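Local coordinates for 231aa long hypothetical protein-L-isoaspartate O-methyltransferase (Sulfolobus tokodaii, PDB 1VBF) that probably methylates L-isoaspartyl residues of damaged proteins, using S-adenosyl-L-methionine as the methyl donor, and so takes part in their repair or degradation, at residues Lys73-Gly78 and Val96-Asn101. Residues are numbered along the deposited sequence; the frame is centred on the assembly and turned at random.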
ATOM      1  N   LYS B  73      -4.747   8.603  45.664  1.00 43.12           N
ATOM      2  CA  LYS B  73      -5.168   7.234  45.441  1.00 42.39           C
ATOM      3  C   LYS B  73      -5.016   7.131  43.937  1.00 40.62           C
ATOM      4  O   LYS B  73      -5.625   7.906  43.192  1.00 41.47           O
ATOM      5  CB  LYS B  73      -6.626   7.035  45.835  1.00 44.51           C
ATOM      6  CG  LYS B  73      -6.998   5.584  46.077  1.00 46.04           C
ATOM      7  CD  LYS B  73      -8.396   5.523  46.637  1.00 50.52           C
ATOM      8  CE  LYS B  73      -8.726   4.168  47.225  1.00 52.53           C
ATOM      9  NZ  LYS B  73     -10.003   4.287  47.982  1.00 55.40           N
ATOM     10  N   VAL B  74      -4.204   6.184  43.491  1.00 37.53           N
ATOM     11  CA  VAL B  74      -3.938   6.024  42.069  1.00 35.73           C
ATOM     12  C   VAL B  74      -4.388   4.696  41.500  1.00 35.74           C
ATOM     13  O   VAL B  74      -4.078   3.643  42.054  1.00 38.01           O
ATOM     14  CB  VAL B  74      -2.418   6.172  41.796  1.00 35.07           C
ATOM     15  CG1 VAL B  74      -2.096   5.883  40.329  1.00 32.85           C
ATOM     16  CG2 VAL B  74      -1.963   7.562  42.226  1.00 31.44           C
ATOM     17  N   LEU B  75      -5.119   4.747  40.392  1.00 34.03           N
ATOM     18  CA  LEU B  75      -5.562   3.532  39.719  1.00 31.21           C
ATOM     19  C   LEU B  75      -4.610   3.312  38.539  1.00 30.41           C
ATOM     20  O   LEU B  75      -4.398   4.233  37.746  1.00 31.01           O
ATOM     21  CB  LEU B  75      -6.996   3.691  39.204  1.00 29.89           C
ATOM     22  CG  LEU B  75      -7.460   2.558  38.278  1.00 30.55           C
ATOM     23  CD1 LEU B  75      -7.668   1.298  39.086  1.00 30.03           C
ATOM     24  CD2 LEU B  75      -8.744   2.940  37.566  1.00 31.00           C
ATOM     25  N   GLU B  76      -4.037   2.116  38.431  1.00 28.32           N
ATOM     26  CA  GLU B  76      -3.117   1.771  37.345  1.00 27.78           C
ATOM     27  C   GLU B  76      -3.641   0.594  36.519  1.00 28.52           C
ATOM     28  O   GLU B  76      -3.757  -0.514  37.050  1.00 28.64           O
ATOM     29  CB  GLU B  76      -1.745   1.368  37.903  1.00 28.45           C
ATOM     30  CG  GLU B  76      -0.804   0.811  36.844  1.00 30.90           C
ATOM     31  CD  GLU B  76       0.449   0.176  37.413  1.00 33.80           C
ATOM     32  OE1 GLU B  76       0.339  -0.883  38.058  1.00 36.19           O
ATOM     33  OE2 GLU B  76       1.554   0.727  37.210  1.00 32.94           O
ATOM     34  N   ILE B  77      -3.922   0.815  35.230  1.00 26.92           N
ATOM     35  CA  ILE B  77      -4.421  -0.258  34.368  1.00 25.43           C
ATOM     36  C   ILE B  77      -3.294  -0.963  33.600  1.00 26.20           C
ATOM     37  O   ILE B  77      -2.802  -0.443  32.602  1.00 26.75           O
ATOM     38  CB  ILE B  77      -5.434   0.253  33.323  1.00 24.34           C
ATOM     39  CG1 ILE B  77      -6.500   1.156  33.966  1.00 24.12           C
ATOM     40  CG2 ILE B  77      -6.071  -0.935  32.626  1.00 22.55           C
ATOM     41  CD1 ILE B  77      -7.326   0.534  35.069  1.00 25.10           C
ATOM     42  N   GLY B  78      -2.894  -2.141  34.068  1.00 25.02           N
ATOM     43  CA  GLY B  78      -1.846  -2.899  33.413  1.00 27.41           C
ATOM     44  C   GLY B  78      -0.610  -3.106  34.275  1.00 31.06           C
ATOM     45  O   GLY B  78       0.490  -2.684  33.921  1.00 33.78           O
ATOM     46  N   VAL B  96      -4.234   1.122  43.507  1.00 32.13           N
ATOM     47  CA  VAL B  96      -5.023  -0.032  43.076  1.00 31.06           C
ATOM     48  C   VAL B  96      -4.522  -0.343  41.655  1.00 30.45           C
ATOM     49  O   VAL B  96      -4.559   0.518  40.786  1.00 29.71           O
ATOM     50  CB  VAL B  96      -6.524   0.291  43.027  1.00 32.00           C
ATOM     51  CG1 VAL B  96      -7.265  -0.838  42.346  1.00 31.89           C
ATOM     52  CG2 VAL B  96      -7.073   0.505  44.444  1.00 31.31           C
ATOM     53  N   SER B  97      -4.052  -1.560  41.416  1.00 29.57           N
ATOM     54  CA  SER B  97      -3.523  -1.911  40.108  1.00 30.24           C
ATOM     55  C   SER B  97      -4.120  -3.188  39.505  1.00 32.63           C
ATOM     56  O   SER B  97      -4.071  -4.253  40.116  1.00 33.76           O
ATOM     57  CB  SER B  97      -2.016  -2.063  40.201  1.00 30.30           C
ATOM     58  OG  SER B  97      -1.458  -2.489  38.972  1.00 32.21           O
ATOM     59  N   VAL B  98      -4.626  -3.080  38.277  1.00 32.13           N
ATOM     60  CA  VAL B  98      -5.266  -4.191  37.590  1.00 31.43           C
ATOM     61  C   VAL B  98      -4.436  -4.859  36.485  1.00 33.02           C
ATOM     62  O   VAL B  98      -3.785  -4.179  35.710  1.00 35.99           O
ATOM     63  CB  VAL B  98      -6.577  -3.697  36.947  1.00 30.04           C
ATOM     64  CG1 VAL B  98      -7.365  -4.872  36.391  1.00 27.92           C
ATOM     65  CG2 VAL B  98      -7.369  -2.872  37.959  1.00 26.98           C
ATOM     66  N   GLU B  99      -4.484  -6.187  36.406  1.00 33.04           N
ATOM     67  CA  GLU B  99      -3.782  -6.941  35.375  1.00 31.70           C
ATOM     68  C   GLU B  99      -4.753  -7.992  34.808  1.00 33.15           C
ATOM     69  O   GLU B  99      -5.384  -8.719  35.567  1.00 35.85           O
ATOM     70  CB  GLU B  99      -2.553  -7.626  35.952  1.00 31.15           C
ATOM     71  CG  GLU B  99      -1.934  -8.610  34.976  1.00 34.23           C
ATOM     72  CD  GLU B  99      -1.476  -7.939  33.690  1.00 35.68           C
ATOM     73  OE1 GLU B  99      -1.760  -8.474  32.595  1.00 34.84           O
ATOM     74  OE2 GLU B  99      -0.828  -6.874  33.779  1.00 37.82           O
ATOM     75  N   ILE B 100      -4.873  -8.084  33.486  1.00 31.86           N
ATOM     76  CA  ILE B 100      -5.816  -9.019  32.880  1.00 30.73           C
ATOM     77  C   ILE B 100      -5.248 -10.390  32.559  1.00 32.33           C
ATOM     78  O   ILE B 100      -5.985 -11.376  32.473  1.00 31.57           O
ATOM     79  CB  ILE B 100      -6.432  -8.416  31.574  1.00 29.25           C
ATOM     80  CG1 ILE B 100      -7.659  -9.205  31.142  1.00 26.73           C
ATOM     81  CG2 ILE B 100      -5.435  -8.464  30.435  1.00 23.30           C
ATOM     82  CD1 ILE B 100      -8.485  -8.476  30.089  1.00 27.47           C
ATOM     83  N   ASN B 101      -3.933 -10.446  32.392  1.00 34.00           N
ATOM     84  CA  ASN B 101      -3.258 -11.687  32.035  1.00 35.35           C
ATOM     85  C   ASN B 101      -2.804 -12.383  33.292  1.00 36.21           C
ATOM     86  O   ASN B 101      -2.044 -11.829  34.080  1.00 35.64           O
ATOM     87  CB  ASN B 101      -2.076 -11.376  31.119  1.00 36.71           C
ATOM     88  CG  ASN B 101      -1.281 -12.608  30.740  1.00 39.07           C
ATOM     89  OD1 ASN B 101      -0.626 -13.229  31.580  1.00 41.49           O
ATOM     90  ND2 ASN B 101      -1.323 -12.965  29.469  1.00 38.47           N
TER
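Leu75, Glu76 and Ile77 pair in parallel with Val96, Ser97 and Val98, joining two neighbouring inner strands of the seven-stranded sheet. Four backbone bonds zip them together: Val96 N to Val74 O (2.9 Å), Glu76 N to Val96 O, Val98 N to Glu76 O, and Gly78 N to Val98 O (2.8 Å). Leu75, Ile77, Val96 and Val98 share one face, and all four are branched and aliphatic, as suits a buried surface: Leu75 turns CD1 over Val96, coming to 3.9 Å from its CG1, and the same methyl lies 4.3 Å from Val98 CG2. Tyr135 and Val138 of the adjoining strand 135-140 pack against Leu75. Helix 83-91 covers the other face and completes a beta-alpha-beta crossover, the first unit of the Rossmann-like methyltransferase fold, whose strand order here is 3-2-1-4-5-6-7. Beneath that helix Glu76 extends its chain, CG anti to the backbone N (chi1 172°), and its OE1 accepts the hydroxyl of Ser97 OG at 2.6 Å through the anti lone pair. Thr85 also bonds this oxygen, and Ser97 OG meets Thr79 as well, so two hydroxyls grip OE1 of this buried carboxylate, while OE2 has a weak hydrogen bond from Trp141 NE1. An alanine at Glu76 would probably leave the hydroxyls of Ser97 and Thr85 without their shared acceptor and open a gap under the helix. Past the first strand, Gly78 adopts a positive phi of 117° that would jam a CB against the preceding carbonyl. Glu99, bent at chi2 (61°), brings OE2 within 3.8 Å of Gly78 C and to the amide of Gly80, while its OE1 accepts Asn101 N at 2.9 Å, just where Asn101 caps helix 102-109.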